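Local coordinates for CD8 alpha antigen (PDB 5EDX), which probably acts as a T-cell co-receptor that, as a homodimer of immunoglobulin V-set domains, binds MHC class I molecules, at residues Cys22-Ser27 with Thr31-Leu36. Residues are numbered along the deposited sequence; the frame is centred on the assembly and turned at random.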
ATOM      1  N   CYS A  22      -5.691   8.624  12.129  1.00 12.02           N
ATOM      2  CA  CYS A  22      -5.699   9.306  10.839  1.00 10.77           C
ATOM      3  C   CYS A  22      -7.075   9.908  10.607  1.00 13.85           C
ATOM      4  O   CYS A  22      -8.084   9.221  10.709  1.00 13.74           O
ATOM      5  CB  CYS A  22      -5.266   8.392   9.677  1.00 19.77           C
ATOM      6  SG  CYS A  22      -6.383   7.044   9.200  1.00 31.03           S
ATOM      7  N   GLU A  23      -7.099  11.206  10.334  1.00 14.62           N
ATOM      8  CA  GLU A  23      -8.335  11.902  10.010  1.00 13.14           C
ATOM      9  C   GLU A  23      -8.407  12.046   8.503  1.00 11.46           C
ATOM     10  O   GLU A  23      -7.455  12.495   7.871  1.00 13.82           O
ATOM     11  CB  GLU A  23      -8.388  13.283  10.683  1.00 12.92           C
ATOM     12  CG  GLU A  23      -9.684  14.055  10.392  1.00 13.58           C
ATOM     13  CD  GLU A  23      -9.725  15.447  11.018  1.00 21.97           C
ATOM     14  OE1 GLU A  23     -10.786  16.101  10.930  1.00 31.15           O
ATOM     15  OE2 GLU A  23      -8.712  15.898  11.585  1.00 21.04           O
ATOM     16  N   VAL A  24      -9.525  11.633   7.921  1.00 13.17           N
ATOM     17  CA  VAL A  24      -9.763  11.868   6.508  1.00 11.05           C
ATOM     18  C   VAL A  24     -10.574  13.150   6.402  1.00 14.27           C
ATOM     19  O   VAL A  24     -11.737  13.185   6.801  1.00 12.40           O
ATOM     20  CB  VAL A  24     -10.535  10.709   5.862  1.00 13.00           C
ATOM     21  CG1 VAL A  24     -10.868  11.035   4.402  1.00 16.01           C
ATOM     22  CG2 VAL A  24      -9.730   9.422   5.964  1.00 16.42           C
ATOM     23  N   MET A  25      -9.946  14.206   5.895  1.00 12.76           N
ATOM     24  CA  MET A  25     -10.572  15.526   5.818  1.00 13.22           C
ATOM     25  C   MET A  25     -11.590  15.575   4.686  1.00 11.67           C
ATOM     26  O   MET A  25     -11.513  14.777   3.754  1.00 12.06           O
ATOM     27  CB  MET A  25      -9.502  16.594   5.581  1.00 17.32           C
ATOM     28  CG  MET A  25      -8.169  16.309   6.289  1.00 20.60           C
ATOM     29  SD  MET A  25      -8.382  16.236   8.064  1.00 20.02           S
ATOM     30  CE  MET A  25      -9.166  17.826   8.357  1.00 21.27           C
ATOM     31  N   HIS A  26     -12.530  16.517   4.770  1.00 13.53           N
ATOM     32  CA  HIS A  26     -13.488  16.752   3.688  1.00 14.67           C
ATOM     33  C   HIS A  26     -14.264  15.473   3.382  1.00 15.42           C
ATOM     34  O   HIS A  26     -14.303  15.003   2.243  1.00 14.81           O
ATOM     35  CB  HIS A  26     -12.764  17.275   2.446  1.00 12.53           C
ATOM     36  CG  HIS A  26     -13.683  17.800   1.387  1.00 13.93           C
ATOM     37  ND1 HIS A  26     -13.865  17.162   0.176  1.00 14.28           N
ATOM     38  CD2 HIS A  26     -14.467  18.901   1.354  1.00 14.97           C
ATOM     39  CE1 HIS A  26     -14.726  17.849  -0.554  1.00 14.67           C
ATOM     40  NE2 HIS A  26     -15.111  18.908   0.137  1.00 15.01           N
ATOM     41  N   SER A  27     -14.903  14.935   4.415  1.00 15.00           N
ATOM     42  CA  SER A  27     -15.476  13.595   4.378  1.00 17.75           C
ATOM     43  C   SER A  27     -16.980  13.595   4.132  1.00 17.12           C
ATOM     44  O   SER A  27     -17.623  14.647   4.098  1.00 15.45           O
ATOM     45  CB  SER A  27     -15.202  12.898   5.713  1.00 15.30           C
ATOM     46  OG  SER A  27     -15.738  13.676   6.780  1.00 16.13           O
ATOM     47  N   THR A  31     -17.330   7.794   3.684  1.00 17.15           N
ATOM     48  CA  THR A  31     -15.882   7.772   3.885  1.00 12.12           C
ATOM     49  C   THR A  31     -15.431   6.515   4.621  1.00 20.30           C
ATOM     50  O   THR A  31     -15.983   6.148   5.654  1.00 15.87           O
ATOM     51  CB  THR A  31     -15.401   9.023   4.648  1.00 15.45           C
ATOM     52  OG1 THR A  31     -15.693  10.187   3.863  1.00 14.52           O
ATOM     53  CG2 THR A  31     -13.903   8.967   4.907  1.00 14.23           C
ATOM     54  N   SER A  32     -14.418   5.857   4.078  1.00 19.97           N
ATOM     55  CA  SER A  32     -13.899   4.648   4.688  1.00 19.14           C
ATOM     56  C   SER A  32     -12.396   4.758   4.725  1.00 23.43           C
ATOM     57  O   SER A  32     -11.808   5.600   4.048  1.00 24.44           O
ATOM     58  CB  SER A  32     -14.313   3.427   3.870  1.00 21.92           C
ATOM     59  OG  SER A  32     -13.673   3.437   2.603  1.00 31.97           O
ATOM     60  N   CYS A  33     -11.769   3.904   5.520  1.00 16.45           N
ATOM     61  CA  CYS A  33     -10.330   3.932   5.656  1.00 18.30           C
ATOM     62  C   CYS A  33      -9.826   2.541   6.016  1.00 16.71           C
ATOM     63  O   CYS A  33     -10.454   1.829   6.795  1.00 16.25           O
ATOM     64  CB  CYS A  33      -9.946   4.930   6.745  1.00 25.82           C
ATOM     65  SG  CYS A  33      -8.203   5.358   6.783  1.00 40.91           S
ATOM     66  N   SER A  34      -8.704   2.145   5.427  1.00 14.10           N
ATOM     67  CA  SER A  34      -8.089   0.869   5.760  1.00  9.48           C
ATOM     68  C   SER A  34      -6.766   1.117   6.460  1.00 12.33           C
ATOM     69  O   SER A  34      -5.974   1.938   6.014  1.00 14.78           O
ATOM     70  CB  SER A  34      -7.847   0.047   4.496  1.00 10.17           C
ATOM     71  OG  SER A  34      -9.073  -0.316   3.893  1.00 13.29           O
ATOM     72  N   TRP A  35      -6.537   0.415   7.560  1.00  8.42           N
ATOM     73  CA  TRP A  35      -5.242   0.461   8.227  1.00  6.97           C
ATOM     74  C   TRP A  35      -4.312  -0.582   7.610  1.00  7.25           C
ATOM     75  O   TRP A  35      -4.683  -1.744   7.474  1.00 11.23           O
ATOM     76  CB  TRP A  35      -5.398   0.201   9.725  1.00  9.73           C
ATOM     77  CG  TRP A  35      -5.866   1.392  10.503  1.00  6.07           C
ATOM     78  CD1 TRP A  35      -7.126   1.618  10.982  1.00 10.21           C
ATOM     79  CD2 TRP A  35      -5.079   2.523  10.884  1.00  9.63           C
ATOM     80  NE1 TRP A  35      -7.168   2.826  11.644  1.00  8.86           N
ATOM     81  CE2 TRP A  35      -5.923   3.398  11.602  1.00  9.12           C
ATOM     82  CE3 TRP A  35      -3.739   2.882  10.695  1.00 10.55           C
ATOM     83  CZ2 TRP A  35      -5.468   4.603  12.127  1.00  9.69           C
ATOM     84  CZ3 TRP A  35      -3.289   4.075  11.219  1.00 12.88           C
ATOM     85  CH2 TRP A  35      -4.152   4.927  11.925  1.00 11.26           C
ATOM     86  N   LEU A  36      -3.113  -0.142   7.245  1.00  8.10           N
ATOM     87  CA  LEU A  36      -2.086  -0.999   6.666  1.00  8.42           C
ATOM     88  C   LEU A  36      -0.836  -0.939   7.532  1.00 10.08           C
ATOM     89  O   LEU A  36      -0.640  -0.004   8.302  1.00  9.82           O
ATOM     90  CB  LEU A  36      -1.741  -0.543   5.249  1.00  7.85           C
ATOM     91  CG  LEU A  36      -2.914  -0.420   4.275  1.00  9.81           C
ATOM     92  CD1 LEU A  36      -2.424   0.116   2.929  1.00 12.28           C
ATOM     93  CD2 LEU A  36      -3.613  -1.768   4.103  1.00 10.81           C
TER
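One face of the Trp35 indole receives Cys22 SG, which stands 3.8 Å above the ring plane but displaced toward the rim. The sulfur lies 4.4 Å from the centroid of the Trp35 six-membered ring and 28° off its normal, an oblique sulfur-aromatic contact; the nearest ring atom is CZ2, 3.9 Å from Cys22 SG. This is the disulfide-and-tryptophan pin of an immunoglobulin V-set domain: Cys22 is bonded to Cys94 on strand 90-98, tying the two sheets of the sandwich together, and Trp35 packs against that bridge. Trp35 also touches Leu79 from the sheet of Cys22 and Leu52 from its own, as expected of a core residue wedged between the sheets.

The facing strands support this reading. Residues 22-24 and 33-36 run at 153° to each other with axes 9.6 Å apart, a separation for side-chain packing between sheets and too wide for neighbours within one sheet. A third sulfur joins the core, Cys33 SG lying 3.5 Å from Cys22 SG. These two are in contact without being bonded, since the covalent partner of Cys22 is Cys94. With its SG anti to the backbone N (chi1 -167°), Cys33 extends into the interior, where Val24 CG2 lies a loose 4.4 Å from Cys33 SG and Phe77 and Phe3 add aromatic cover.

Toward the connecting loop, Val24 and Thr31 meet tip to tip, Val24 CG1 lying 3.7 Å from Thr31 CG2, while the other branch of Thr31 faces the turn. There its hydroxyl oxygen accepts a hydrogen bond from the backbone N of Asn28, in the loop between the two segments, and Thr31 OG1 rests 3.3 Å from Ser27 CB.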